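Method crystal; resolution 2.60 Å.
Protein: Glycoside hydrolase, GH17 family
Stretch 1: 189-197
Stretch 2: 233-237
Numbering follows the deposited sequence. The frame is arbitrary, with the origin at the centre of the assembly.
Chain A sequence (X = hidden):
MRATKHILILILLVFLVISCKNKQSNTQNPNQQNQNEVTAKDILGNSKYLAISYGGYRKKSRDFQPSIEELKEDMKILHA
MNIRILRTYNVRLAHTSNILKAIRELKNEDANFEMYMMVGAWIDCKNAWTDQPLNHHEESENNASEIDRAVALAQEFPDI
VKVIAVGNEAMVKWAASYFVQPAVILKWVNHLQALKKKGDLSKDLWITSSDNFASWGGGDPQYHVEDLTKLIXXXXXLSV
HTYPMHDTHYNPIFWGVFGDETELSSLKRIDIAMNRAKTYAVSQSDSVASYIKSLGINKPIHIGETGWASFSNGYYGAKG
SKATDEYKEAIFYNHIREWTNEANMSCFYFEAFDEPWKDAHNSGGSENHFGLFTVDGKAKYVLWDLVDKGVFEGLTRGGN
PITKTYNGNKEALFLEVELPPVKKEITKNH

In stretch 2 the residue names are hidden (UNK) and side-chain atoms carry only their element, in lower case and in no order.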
# COMPACT_ATOMS: atom_id res chain seq x y z
N VAL A 189 -3.60 42.64 -25.21
CA VAL A 189 -4.41 43.59 -24.48
C VAL A 189 -4.17 44.97 -25.11
O VAL A 189 -5.12 45.70 -25.33
CB VAL A 189 -4.10 43.58 -22.97
CG1 VAL A 189 -4.70 44.79 -22.25
CG2 VAL A 189 -4.63 42.31 -22.34
N ASN A 190 -2.91 45.32 -25.35
CA ASN A 190 -2.58 46.64 -25.89
C ASN A 190 -3.17 46.82 -27.27
O ASN A 190 -3.64 47.90 -27.60
CB ASN A 190 -1.05 46.89 -25.90
CG ASN A 190 -0.51 47.36 -24.54
OD1 ASN A 190 -1.25 47.88 -23.69
ND2 ASN A 190 0.79 47.23 -24.35
N HIS A 191 -3.14 45.76 -28.07
CA HIS A 191 -3.76 45.77 -29.39
C HIS A 191 -5.25 46.14 -29.30
O HIS A 191 -5.73 46.99 -30.05
CB HIS A 191 -3.61 44.40 -30.02
CG HIS A 191 -4.32 44.22 -31.33
ND1 HIS A 191 -3.76 44.53 -32.55
CD2 HIS A 191 -5.53 43.69 -31.60
CE1 HIS A 191 -4.61 44.23 -33.52
NE2 HIS A 191 -5.69 43.72 -32.97
N LEU A 192 -5.95 45.51 -28.35
CA LEU A 192 -7.37 45.76 -28.14
C LEU A 192 -7.66 47.16 -27.57
O LEU A 192 -8.61 47.80 -27.99
CB LEU A 192 -7.98 44.67 -27.24
CG LEU A 192 -8.09 43.25 -27.81
CD1 LEU A 192 -8.62 42.30 -26.75
CD2 LEU A 192 -8.97 43.16 -29.03
N GLN A 193 -6.84 47.63 -26.63
CA GLN A 193 -6.97 49.00 -26.12
C GLN A 193 -6.73 50.06 -27.21
O GLN A 193 -7.38 51.11 -27.20
CB GLN A 193 -6.01 49.27 -24.96
CG GLN A 193 -6.23 48.45 -23.68
CD GLN A 193 -7.59 48.64 -23.03
OE1 GLN A 193 -8.46 49.29 -23.59
NE2 GLN A 193 -7.76 48.10 -21.83
N ALA A 194 -5.82 49.77 -28.15
CA ALA A 194 -5.54 50.63 -29.31
C ALA A 194 -6.71 50.66 -30.31
O ALA A 194 -7.06 51.74 -30.80
CB ALA A 194 -4.26 50.20 -30.03
N LEU A 195 -7.31 49.51 -30.60
CA LEU A 195 -8.55 49.47 -31.39
C LEU A 195 -9.69 50.29 -30.76
O LEU A 195 -10.48 50.88 -31.49
CB LEU A 195 -9.05 48.06 -31.62
CG LEU A 195 -8.23 47.14 -32.53
CD1 LEU A 195 -8.93 45.77 -32.57
CD2 LEU A 195 -8.02 47.69 -33.94
N LYS A 196 -9.78 50.31 -29.43
CA LYS A 196 -10.80 51.15 -28.78
C LYS A 196 -10.51 52.64 -28.95
O LYS A 196 -11.40 53.43 -29.27
CB LYS A 196 -10.91 50.84 -27.29
CG LYS A 196 -11.35 49.43 -26.96
CD LYS A 196 -11.83 49.24 -25.50
CE LYS A 196 -11.16 50.16 -24.50
NZ LYS A 196 -11.35 49.74 -23.09
N LYS A 197 -9.26 53.02 -28.68
CA LYS A 197 -8.83 54.39 -28.91
C LYS A 197 -9.04 54.89 -30.33
O LYS A 197 -9.37 56.02 -30.51
CB LYS A 197 -7.36 54.52 -28.60
CG LYS A 197 -6.92 55.97 -28.45
CD LYS A 197 -5.49 56.09 -28.00
CE LYS A 197 -5.13 57.54 -27.74
NZ LYS A 197 -3.78 57.62 -27.14
N UNK A 233 -1.38 47.54 -15.56
CA UNK A 233 -1.72 48.90 -16.05
C UNK A 233 -2.64 48.89 -17.25
O UNK A 233 -3.53 49.69 -17.33
c UNK A 233 -0.45 51.55 -14.48
c UNK A 233 0.30 50.44 -15.24
o UNK A 233 -1.68 51.70 -14.57
c UNK A 233 -0.48 49.77 -16.44
o UNK A 233 0.20 52.25 -13.68
N UNK A 234 -2.41 47.99 -18.21
CA UNK A 234 -3.13 48.02 -19.48
C UNK A 234 -4.57 47.53 -19.40
O UNK A 234 -5.42 48.05 -20.12
c UNK A 234 -2.38 47.22 -20.53
N UNK A 235 -4.86 46.54 -18.56
CA UNK A 235 -6.23 45.97 -18.47
C UNK A 235 -7.21 46.93 -17.81
O UNK A 235 -6.81 47.81 -17.05
c UNK A 235 -6.30 44.61 -17.72
c UNK A 235 -5.84 44.70 -16.27
c UNK A 235 -5.52 43.55 -18.47
N UNK A 236 -8.49 46.79 -18.11
CA UNK A 236 -9.52 47.60 -17.43
C UNK A 236 -9.81 47.03 -16.05
O UNK A 236 -10.11 47.78 -15.13
o UNK A 236 -10.40 49.73 -19.43
c UNK A 236 -10.57 48.51 -19.54
o UNK A 236 -10.59 47.92 -20.66
c UNK A 236 -10.78 47.70 -18.26
N UNK A 237 -9.70 45.70 -15.90
CA UNK A 237 -9.78 45.04 -14.59
C UNK A 237 -9.02 43.71 -14.59
O UNK A 237 -8.59 43.25 -15.64
c UNK A 237 -12.48 43.74 -16.16
c UNK A 237 -13.28 41.48 -16.07
c UNK A 237 -13.15 42.68 -16.75
c UNK A 237 -12.12 42.42 -14.22
o UNK A 237 -13.96 40.43 -16.67
c UNK A 237 -11.25 44.82 -14.21
c UNK A 237 -11.96 43.63 -14.89
c UNK A 237 -12.78 41.35 -14.80
O HOH W 1 -10.04 51.64 -21.39

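Position 233 carries five side-chain atoms beyond CA: three carbons in an unbranched run, the third bearing two oxygens. A two-methylene chain ending in a carboxylate is glutamate rather than aspartate; an amide would need a nitrogen, and none is present. The side chain is out of reach of stretch 1, so the assignment E233 rests on atom count and elements alone.

Position 234 has a single side-chain carbon, CB, which points toward stretch 1. It lies 3.8 Å from CG1 of V189 and 3.4 Å from OD1 of N190. One carbon with nothing beyond it is alanine, A234. Its helical phi/psi of -75/-35 keeps it in the helix that began earlier in the chain.

At position 235 there are three carbons, the first carrying the other two. This fork at CB, without a heteroatom, identifies valine, V235. Its CA-to-CB bond points away from stretch 1, yet one methyl still reaches the opposing helix, with CG1 of V235 4.1 Å from CG1 of V189. The phi/psi of -72/155 makes it the first residue to leave helical geometry.

Position 236 shows two carbons, the second bearing two oxygens. One of these oxygens is 3.1 Å from NE2 of Q193 and also 3.1 Å from NZ of K196. The short carboxylate is aspartate, D236, and the shared oxygen is OD2. Its CA-to-CB bond runs sideways, but chi1 of -67° brings the carboxylate nearer to the helix.

Position 237 has one carbon leading to a six-carbon ring that bears one oxygen, the phenol of tyrosine. Y237 makes no contact with stretch 1 and lies out of its reach.

The contact joins a small apolar patch to a polar cluster. V189, Q193 and K196 all direct CA-to-CB toward stretch 2, as their spacing along the helix allows. V189 packs on A234 and V235, while Q193 uses one amide nitrogen twice: NE2 donates to O of A234 at 2.9 Å (134° at hydrogen) and to OD2 of D236 at 3.1 Å (162°), the latter more nearly linear. K196 adds a salt bridge, NZ to OD2 of D236 at 3.1 Å, whose hydrogen bond is weak. Water 1 reinforces this pair, accepting from NZ of K196 at 2.9 Å and donating to OD1 of D236 at 2.8 Å. A weak bond from NZ of K196 to OE1 of Q193, 3.0 Å, links the two helix side chains that hold the carboxylate.

Stretch 2, residues 233-237: EAVDY
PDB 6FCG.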